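Local coordinates for protein 378aa long hypothetical citrate synthase (Sulfolobus tokodaii, PDB 1VGM) that is of unconfirmed function but probably belongs to the largely helical citrate synthase family, with two chains in its assembly, at residues I66-V76 against E119-T130. Sequence-based numbering, arbitrary orientation.
Sequences IKGIINESFEV and ELAVQIIAKTAT
Ile69 and Ile70 close from two directions on Val122, where helical segment 66-71 crosses segment 119-130 at -51° in the largely helical body of this citrate synthase-like fold. The two segment axes come within 8.5 Å, close enough for branched aliphatic side chains to meet. Ile69 turns CG2 anti to its own N, and this methyl meets Val122 CG1 at 3.6 Å, while CD1 reaches across to the CG methylene of Glu119, whose carboxylate is held by Tyr54. Ile70 runs at about a right angle to Val122, its CG1 packing on the same valine methyl from the next position along the helix.

The helix ends here, and Glu72 OE1 takes a hydrogen from a water that in turn accepts one from Gln123 NE2. Ser73 is small enough for its CB to lie 3.6 Å from Ala126 CB, a side chain smaller still, and the backbones come close here. Its hydroxyl turns back to donate to Ile69 O, inside its own segment, while Ser73 O takes Lys127 NZ from above its carbonyl plane, 3.0 Å away. Phe74 sets a ring edge by Ala126 O, CD2 lying 3.2 Å from that oxygen, which is near the ring plane, while Ile70 O sits over the centre of one face; Pro147 and Ser156 also touch the Phe74 side chain.

Beyond the helix, backbone carbonyls become the acceptors. Phe74 O takes the Thr130 hydroxyl in its carbonyl plane, on a lone pair, at 2.7 Å to OG1. The long chain of Lys127 bends only at chi4 (-57°), which brings NZ of this buried lysine to a second carbonyl, Glu75 O, nearly end-on (C=O...N angle 165°) and 2.6 Å away. Val76 follows, its CG1 lying against the lower methylenes of Lys127, 4.0 Å from CB.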
ATOM      1  N   ILE A  66      -0.202  28.903   3.390  1.00  8.54           N
ATOM      2  CA  ILE A  66      -0.494  27.567   3.911  1.00  8.19           C
ATOM      3  C   ILE A  66      -1.912  27.482   4.466  1.00  8.68           C
ATOM      4  O   ILE A  66      -2.670  26.582   4.110  1.00  8.68           O
ATOM      5  CB  ILE A  66       0.467  27.158   5.054  1.00 11.01           C
ATOM      6  CG1 ILE A  66       1.915  27.176   4.561  1.00 11.37           C
ATOM      7  CG2 ILE A  66       0.102  25.753   5.561  1.00  8.39           C
ATOM      8  CD1 ILE A  66       2.214  26.115   3.517  1.00 19.23           C
ATOM      9  N   LYS A  67      -2.262  28.416   5.348  1.00  7.49           N
ATOM     10  CA  LYS A  67      -3.582  28.414   5.977  1.00 11.05           C
ATOM     11  C   LYS A  67      -4.701  28.569   4.939  1.00 10.19           C
ATOM     12  O   LYS A  67      -5.766  27.955   5.058  1.00 10.91           O
ATOM     13  CB  LYS A  67      -3.664  29.538   7.023  1.00 10.06           C
ATOM     14  CG  LYS A  67      -2.640  29.406   8.149  1.00  8.26           C
ATOM     15  CD  LYS A  67      -2.728  30.546   9.162  1.00  8.88           C
ATOM     16  CE  LYS A  67      -1.926  30.211  10.419  1.00 10.14           C
ATOM     17  NZ  LYS A  67      -1.886  31.319  11.426  1.00 10.62           N
ATOM     18  N   GLY A  68      -4.444  29.381   3.918  1.00  7.95           N
ATOM     19  CA  GLY A  68      -5.398  29.544   2.836  1.00  9.16           C
ATOM     20  C   GLY A  68      -5.675  28.273   2.044  1.00 10.48           C
ATOM     21  O   GLY A  68      -6.820  27.983   1.700  1.00  8.51           O
ATOM     22  N   ILE A  69      -4.634  27.507   1.744  1.00  7.70           N
ATOM     23  CA  ILE A  69      -4.836  26.238   1.063  1.00 10.06           C
ATOM     24  C   ILE A  69      -5.598  25.265   1.958  1.00 10.84           C
ATOM     25  O   ILE A  69      -6.558  24.630   1.525  1.00 12.80           O
ATOM     26  CB  ILE A  69      -3.491  25.606   0.658  1.00  6.92           C
ATOM     27  CG1 ILE A  69      -2.806  26.488  -0.396  1.00 10.40           C
ATOM     28  CG2 ILE A  69      -3.721  24.195   0.117  1.00  7.71           C
ATOM     29  CD1 ILE A  69      -1.313  26.187  -0.589  1.00 10.66           C
ATOM     30  N   ILE A  70      -5.165  25.155   3.205  1.00  7.41           N
ATOM     31  CA  ILE A  70      -5.833  24.284   4.160  1.00  8.49           C
ATOM     32  C   ILE A  70      -7.317  24.591   4.192  1.00  8.66           C
ATOM     33  O   ILE A  70      -8.151  23.697   4.016  1.00  5.18           O
ATOM     34  CB  ILE A  70      -5.245  24.452   5.587  1.00  9.62           C
ATOM     35  CG1 ILE A  70      -3.849  23.820   5.648  1.00  5.70           C
ATOM     36  CG2 ILE A  70      -6.157  23.797   6.614  1.00  6.04           C
ATOM     37  CD1 ILE A  70      -3.039  24.212   6.863  1.00  6.94           C
ATOM     38  N   ASN A  71      -7.642  25.860   4.419  1.00  8.52           N
ATOM     39  CA  ASN A  71      -9.005  26.248   4.768  1.00  9.48           C
ATOM     40  C   ASN A  71      -9.958  26.098   3.587  1.00  9.95           C
ATOM     41  O   ASN A  71     -11.174  26.039   3.771  1.00 10.96           O
ATOM     42  CB  ASN A  71      -9.033  27.695   5.268  1.00  7.72           C
ATOM     43  CG  ASN A  71      -8.616  27.814   6.718  1.00 10.71           C
ATOM     44  OD1 ASN A  71      -8.966  26.966   7.546  1.00  6.30           O
ATOM     45  ND2 ASN A  71      -7.865  28.866   7.037  1.00  7.11           N
ATOM     46  N   GLU A  72      -9.404  26.038   2.379  1.00  8.35           N
ATOM     47  CA  GLU A  72     -10.228  25.854   1.193  1.00 11.96           C
ATOM     48  C   GLU A  72     -10.266  24.399   0.719  1.00 10.66           C
ATOM     49  O   GLU A  72     -10.821  24.110  -0.335  1.00  8.51           O
ATOM     50  CB  GLU A  72      -9.737  26.758   0.050  1.00 13.20           C
ATOM     51  CG  GLU A  72      -8.456  26.288  -0.625  1.00 12.57           C
ATOM     52  CD  GLU A  72      -7.875  27.328  -1.579  1.00 17.71           C
ATOM     53  OE1 GLU A  72      -6.752  27.122  -2.085  1.00 17.63           O
ATOM     54  OE2 GLU A  72      -8.541  28.352  -1.824  1.00 18.37           O
ATOM     55  N   SER A  73      -9.684  23.483   1.491  1.00  8.72           N
ATOM     56  CA  SER A  73      -9.476  22.127   0.994  1.00  8.54           C
ATOM     57  C   SER A  73     -10.073  21.002   1.849  1.00  8.25           C
ATOM     58  O   SER A  73      -9.696  19.840   1.682  1.00  7.86           O
ATOM     59  CB  SER A  73      -7.983  21.870   0.803  1.00 10.83           C
ATOM     60  OG  SER A  73      -7.417  22.794  -0.104  1.00 10.66           O
ATOM     61  N   PHE A  74     -10.999  21.328   2.749  1.00  7.64           N
ATOM     62  CA  PHE A  74     -11.548  20.331   3.679  1.00  9.14           C
ATOM     63  C   PHE A  74     -12.606  19.426   3.046  1.00 10.39           C
ATOM     64  O   PHE A  74     -12.842  18.308   3.512  1.00  7.15           O
ATOM     65  CB  PHE A  74     -12.148  21.022   4.912  1.00  6.64           C
ATOM     66  CG  PHE A  74     -11.121  21.470   5.916  1.00  9.06           C
ATOM     67  CD1 PHE A  74     -11.122  22.782   6.385  1.00  5.80           C
ATOM     68  CD2 PHE A  74     -10.164  20.580   6.409  1.00  7.01           C
ATOM     69  CE1 PHE A  74     -10.176  23.213   7.323  1.00  6.20           C
ATOM     70  CE2 PHE A  74      -9.211  20.997   7.344  1.00  9.67           C
ATOM     71  CZ  PHE A  74      -9.221  22.315   7.809  1.00  7.01           C
ATOM     72  N   GLU A  75     -13.248  19.914   1.990  1.00 11.38           N
ATOM     73  CA  GLU A  75     -14.261  19.139   1.276  1.00 12.24           C
ATOM     74  C   GLU A  75     -13.683  17.817   0.777  1.00  9.20           C
ATOM     75  O   GLU A  75     -12.533  17.763   0.345  1.00  8.74           O
ATOM     76  CB  GLU A  75     -14.780  19.942   0.079  1.00 15.32           C
ATOM     77  CG  GLU A  75     -13.690  20.760  -0.615  1.00 27.42           C
ATOM     78  CD  GLU A  75     -13.909  20.900  -2.114  1.00 34.38           C
ATOM     79  OE1 GLU A  75     -15.013  21.342  -2.514  1.00 35.01           O
ATOM     80  OE2 GLU A  75     -12.979  20.573  -2.888  1.00 33.73           O
ATOM     81  N   VAL A  76     -14.486  16.760   0.818  1.00  8.59           N
ATOM     82  CA  VAL A  76     -14.149  15.515   0.131  1.00  7.21           C
ATOM     83  C   VAL A  76     -15.305  15.064  -0.760  1.00  8.87           C
ATOM     84  O   VAL A  76     -16.447  15.489  -0.573  1.00  5.48           O
ATOM     85  CB  VAL A  76     -13.856  14.377   1.138  1.00  5.62           C
ATOM     86  CG1 VAL A  76     -12.588  14.677   1.921  1.00  7.44           C
ATOM     87  CG2 VAL A  76     -15.044  14.210   2.078  1.00  1.60           C
ATOM     88  N   GLU A 119       1.644  22.071  -2.905  1.00  8.05           N
ATOM     89  CA  GLU A 119       0.308  22.566  -2.645  1.00  8.79           C
ATOM     90  C   GLU A 119      -0.683  21.398  -2.554  1.00  8.41           C
ATOM     91  O   GLU A 119      -1.606  21.423  -1.737  1.00 10.42           O
ATOM     92  CB  GLU A 119      -0.103  23.545  -3.748  1.00 13.39           C
ATOM     93  CG  GLU A 119       0.721  24.837  -3.771  1.00 13.71           C
ATOM     94  CD  GLU A 119       2.181  24.625  -4.186  1.00 21.57           C
ATOM     95  OE1 GLU A 119       2.439  23.755  -5.058  1.00 16.96           O
ATOM     96  OE2 GLU A 119       3.066  25.335  -3.640  1.00 14.22           O
ATOM     97  N   LEU A 120      -0.484  20.373  -3.379  1.00  6.23           N
ATOM     98  CA  LEU A 120      -1.315  19.171  -3.313  1.00  8.04           C
ATOM     99  C   LEU A 120      -1.140  18.440  -1.983  1.00  6.95           C
ATOM    100  O   LEU A 120      -2.109  17.949  -1.420  1.00  6.63           O
ATOM    101  CB  LEU A 120      -0.985  18.213  -4.473  1.00  9.84           C
ATOM    102  CG  LEU A 120      -1.629  16.820  -4.392  1.00  8.33           C
ATOM    103  CD1 LEU A 120      -3.142  16.960  -4.479  1.00  7.79           C
ATOM    104  CD2 LEU A 120      -1.115  15.926  -5.513  1.00  5.94           C
ATOM    105  N   ALA A 121       0.092  18.376  -1.484  1.00  4.37           N
ATOM    106  CA  ALA A 121       0.359  17.845  -0.145  1.00  4.66           C
ATOM    107  C   ALA A 121      -0.454  18.532   0.958  1.00  4.39           C
ATOM    108  O   ALA A 121      -0.994  17.870   1.843  1.00  7.57           O
ATOM    109  CB  ALA A 121       1.855  17.953   0.170  1.00  4.16           C
ATOM    110  N   VAL A 122      -0.534  19.858   0.905  1.00  7.06           N
ATOM    111  CA  VAL A 122      -1.298  20.607   1.896  1.00  7.50           C
ATOM    112  C   VAL A 122      -2.783  20.266   1.810  1.00  6.27           C
ATOM    113  O   VAL A 122      -3.433  20.043   2.831  1.00  8.41           O
ATOM    114  CB  VAL A 122      -1.124  22.139   1.720  1.00  6.16           C
ATOM    115  CG1 VAL A 122      -1.832  22.876   2.854  1.00  1.60           C
ATOM    116  CG2 VAL A 122       0.356  22.497   1.719  1.00  6.26           C
ATOM    117  N   GLN A 123      -3.313  20.218   0.589  1.00  6.35           N
ATOM    118  CA  GLN A 123      -4.701  19.810   0.372  1.00  4.98           C
ATOM    119  C   GLN A 123      -4.963  18.441   0.978  1.00  6.10           C
ATOM    120  O   GLN A 123      -5.990  18.226   1.624  1.00  6.15           O
ATOM    121  CB  GLN A 123      -5.028  19.771  -1.125  1.00  8.84           C
ATOM    122  CG  GLN A 123      -4.946  21.126  -1.810  1.00  7.97           C
ATOM    123  CD  GLN A 123      -5.228  21.051  -3.304  1.00 13.41           C
ATOM    124  OE1 GLN A 123      -5.124  19.985  -3.922  1.00 14.17           O
ATOM    125  NE2 GLN A 123      -5.574  22.190  -3.894  1.00  9.56           N
ATOM    126  N   ILE A 124      -4.033  17.512   0.775  1.00  1.60           N
ATOM    127  CA  ILE A 124      -4.196  16.164   1.317  1.00  6.52           C
ATOM    128  C   ILE A 124      -4.225  16.185   2.849  1.00  4.01           C
ATOM    129  O   ILE A 124      -4.978  15.451   3.482  1.00  2.93           O
ATOM    130  CB  ILE A 124      -3.046  15.228   0.857  1.00  8.11           C
ATOM    131  CG1 ILE A 124      -3.076  15.076  -0.667  1.00 10.58           C
ATOM    132  CG2 ILE A 124      -3.168  13.848   1.550  1.00 10.03           C
ATOM    133  CD1 ILE A 124      -1.970  14.187  -1.206  1.00  7.65           C
ATOM    134  N   ILE A 125      -3.399  17.040   3.436  1.00  4.75           N
ATOM    135  CA  ILE A 125      -3.381  17.202   4.882  1.00  4.81           C
ATOM    136  C   ILE A 125      -4.719  17.745   5.380  1.00  1.67           C
ATOM    137  O   ILE A 125      -5.241  17.299   6.398  1.00  2.05           O
ATOM    138  CB  ILE A 125      -2.201  18.120   5.306  1.00  2.32           C
ATOM    139  CG1 ILE A 125      -0.893  17.327   5.190  1.00  6.83           C
ATOM    140  CG2 ILE A 125      -2.381  18.618   6.737  1.00  6.32           C
ATOM    141  CD1 ILE A 125       0.355  18.181   5.132  1.00  8.87           C
ATOM    142  N   ALA A 126      -5.292  18.681   4.640  1.00  4.41           N
ATOM    143  CA  ALA A 126      -6.641  19.165   4.926  1.00  4.15           C
ATOM    144  C   ALA A 126      -7.651  18.017   4.984  1.00  5.89           C
ATOM    145  O   ALA A 126      -8.423  17.899   5.932  1.00  4.63           O
ATOM    146  CB  ALA A 126      -7.056  20.180   3.864  1.00  6.04           C
ATOM    147  N   LYS A 127      -7.636  17.166   3.968  1.00  6.91           N
ATOM    148  CA  LYS A 127      -8.665  16.143   3.827  1.00  5.71           C
ATOM    149  C   LYS A 127      -8.464  14.982   4.791  1.00  5.36           C
ATOM    150  O   LYS A 127      -9.416  14.288   5.134  1.00  5.15           O
ATOM    151  CB  LYS A 127      -8.688  15.631   2.384  1.00  8.91           C
ATOM    152  CG  LYS A 127      -9.071  16.718   1.379  1.00  8.29           C
ATOM    153  CD  LYS A 127      -9.020  16.226  -0.060  1.00  9.25           C
ATOM    154  CE  LYS A 127      -9.068  17.398  -1.039  1.00  6.36           C
ATOM    155  NZ  LYS A 127     -10.275  18.246  -0.830  1.00  8.31           N
ATOM    156  N   THR A 128      -7.226  14.774   5.230  1.00  5.58           N
ATOM    157  CA  THR A 128      -6.931  13.778   6.257  1.00  4.07           C
ATOM    158  C   THR A 128      -7.669  14.111   7.559  1.00  4.39           C
ATOM    159  O   THR A 128      -8.183  13.228   8.238  1.00  3.77           O
ATOM    160  CB  THR A 128      -5.405  13.713   6.529  1.00  4.94           C
ATOM    161  OG1 THR A 128      -4.710  13.509   5.292  1.00  1.60           O
ATOM    162  CG2 THR A 128      -5.076  12.578   7.474  1.00  2.24           C
ATOM    163  N   ALA A 129      -7.729  15.392   7.899  1.00  3.18           N
ATOM    164  CA  ALA A 129      -8.483  15.841   9.069  1.00  3.55           C
ATOM    165  C   ALA A 129      -9.974  15.562   8.893  1.00  5.07           C
ATOM    166  O   ALA A 129     -10.644  15.087   9.810  1.00  4.19           O
ATOM    167  CB  ALA A 129      -8.258  17.345   9.292  1.00  2.21           C
ATOM    168  N   THR A 130     -10.493  15.863   7.710  1.00  6.79           N
ATOM    169  CA  THR A 130     -11.903  15.624   7.436  1.00  6.38           C
ATOM    170  C   THR A 130     -12.196  14.132   7.585  1.00  6.00           C
ATOM    171  O   THR A 130     -13.145  13.733   8.260  1.00  2.46           O
ATOM    172  CB  THR A 130     -12.265  16.093   6.011  1.00  7.73           C
ATOM    173  OG1 THR A 130     -11.954  17.487   5.880  1.00  6.26           O
ATOM    174  CG2 THR A 130     -13.751  15.867   5.721  1.00 10.04           C
TER
HETATM  175  O   HOH W   1      -5.635  24.975  -3.046  1.00 19.26           O